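Local coordinates for Vv2_1132 (Vibrio vulnificus CMCP6, PDB 5Y9S), which is a LysR-type transcriptional regulator that assembles as a tetramer and probably binds DNA through helix-turn-helix domains under the control of substrate-binding-type regulatory domains, at the interface of chains A and B. Sequence-based numbering; all coordinates share one arbitrary frame. Chains: chain A/B, Vv2_1132.

The interface of chains A and B. Residues chain A 25, 60-61; chain B 139-140, 143, 165-166, 168.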
# COMPACT_ATOMS: atom_id res chain seq x y z
N ASN A 25 -16.19 20.32 3.52
CA ASN A 25 -15.95 20.56 2.10
C ASN A 25 -14.81 19.65 1.67
O ASN A 25 -13.74 19.68 2.28
CB ASN A 25 -15.59 22.04 1.88
CG ASN A 25 -15.40 22.39 0.44
OD1 ASN A 25 -14.30 22.30 -0.10
ND2 ASN A 25 -16.48 22.81 -0.20
N SER A 60 -26.06 16.83 1.75
CA SER A 60 -26.03 18.09 2.47
C SER A 60 -24.92 19.00 1.95
O SER A 60 -23.85 18.55 1.52
CB SER A 60 -25.86 17.85 3.97
OG SER A 60 -24.65 17.19 4.25
N TYR A 61 -25.18 20.31 2.00
CA TYR A 61 -24.18 21.32 1.66
C TYR A 61 -24.23 22.38 2.74
O TYR A 61 -25.27 23.07 2.89
CB TYR A 61 -24.44 21.95 0.29
CG TYR A 61 -23.53 23.14 0.01
CD1 TYR A 61 -22.23 22.96 -0.49
CD2 TYR A 61 -23.97 24.44 0.21
CE1 TYR A 61 -21.40 24.04 -0.76
CE2 TYR A 61 -23.15 25.54 -0.06
CZ TYR A 61 -21.86 25.33 -0.54
OH TYR A 61 -21.05 26.41 -0.81
N ILE B 139 -23.53 16.38 -3.11
CA ILE B 139 -23.77 17.66 -3.78
C ILE B 139 -22.53 18.55 -3.68
O ILE B 139 -22.18 19.28 -4.62
CB ILE B 139 -25.05 18.33 -3.21
CG1 ILE B 139 -25.39 19.61 -3.97
CG2 ILE B 139 -24.96 18.65 -1.74
CD1 ILE B 139 -26.16 19.31 -5.22
N ASP B 140 -21.82 18.50 -2.54
CA ASP B 140 -20.59 19.27 -2.39
C ASP B 140 -19.55 18.83 -3.42
O ASP B 140 -18.87 19.67 -4.03
CB ASP B 140 -20.04 19.11 -0.97
CG ASP B 140 -18.61 19.68 -0.81
OD1 ASP B 140 -17.63 18.91 -1.03
OD2 ASP B 140 -18.47 20.87 -0.46
N PHE B 143 -20.96 20.22 -6.93
CA PHE B 143 -20.71 21.66 -7.05
C PHE B 143 -19.24 21.89 -7.39
O PHE B 143 -18.92 22.67 -8.30
CB PHE B 143 -21.08 22.40 -5.76
CG PHE B 143 -22.56 22.55 -5.55
CD1 PHE B 143 -23.46 22.14 -6.51
CD2 PHE B 143 -23.04 23.12 -4.38
CE1 PHE B 143 -24.83 22.29 -6.30
CE2 PHE B 143 -24.41 23.28 -4.17
CZ PHE B 143 -25.30 22.86 -5.13
N SER B 165 -24.62 28.23 5.20
CA SER B 165 -23.61 27.89 4.22
C SER B 165 -23.31 29.08 3.33
O SER B 165 -24.15 29.96 3.14
CB SER B 165 -24.05 26.72 3.34
OG SER B 165 -24.87 27.21 2.29
N LEU B 166 -22.11 29.08 2.77
CA LEU B 166 -21.66 30.14 1.88
C LEU B 166 -22.55 30.21 0.64
O LEU B 166 -23.00 29.19 0.10
CB LEU B 166 -20.19 29.89 1.51
CG LEU B 166 -19.32 29.17 2.57
CD1 LEU B 166 -17.88 28.83 2.11
CD2 LEU B 166 -19.28 29.96 3.88
N LEU B 168 -23.83 30.98 -3.33
CA LEU B 168 -23.35 30.26 -4.52
C LEU B 168 -23.46 31.00 -5.86
O LEU B 168 -22.82 30.54 -6.82
CB LEU B 168 -24.11 28.93 -4.66
CG LEU B 168 -23.78 27.86 -3.61
CD1 LEU B 168 -24.71 26.65 -3.77
CD2 LEU B 168 -22.30 27.45 -3.64
O HOH W 1 -22.88 16.84 -0.07
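Two loops of chain A, one holding A:Asn25 between helices 11-23 and 26-32 and the other carrying A:Ser60 and A:Tyr61 between strands 56-57 and 64-65, meet helix 139-147 of chain B and a separate loop, between strands 153-158 and 172-186, with B:Ser165, B:Leu166 and B:Leu168. A:Tyr61 is the knob of the contact, burying 115 Å². Its CG stands anti to the backbone N (chi1 172°), which sends the long, flat ring out between helix and loop. Against one face, toward the rim, comes CD2 of B:Phe143, 4.0 Å from A:Tyr61 CD1; the rings meet edge to face with planes 66° apart. On that same face, nearer the phenol end, B:Leu168 puts CD2 3.8 Å from A:Tyr61 CZ; aromatic and leucine carbons suit this apolar surface. From the opposite face, over the CD2/CE2 rim, the small B:Ser165 sets its CB 3.7 Å from A:Tyr61 CE2. The carbonyl O of B:Leu166 lies in the ring plane, 3.5 Å from the phenol OH. Near the root, the branched B:Ile139 sets its CG2 3.9 Å from A:Tyr61 CB. One water joins A:Ser60 O to the backbone N of B:Asp140, whose N-H points almost straight at it (176°); in the helix's first turn this N lacks a partner a turn earlier and can serve the water. A:Asn25 ND2 approaches B:Asp140 OD2 to 2.8 Å, but the oxygen lies well to one side of the amide plane, so the pair is a close polar contact, not a hydrogen bond. The patch seats the wing of chain A's winged helix-turn-helix, with A:Asn25 from an interhelical loop of that DNA-binding domain, against chain B's regulatory domain in the tetramer.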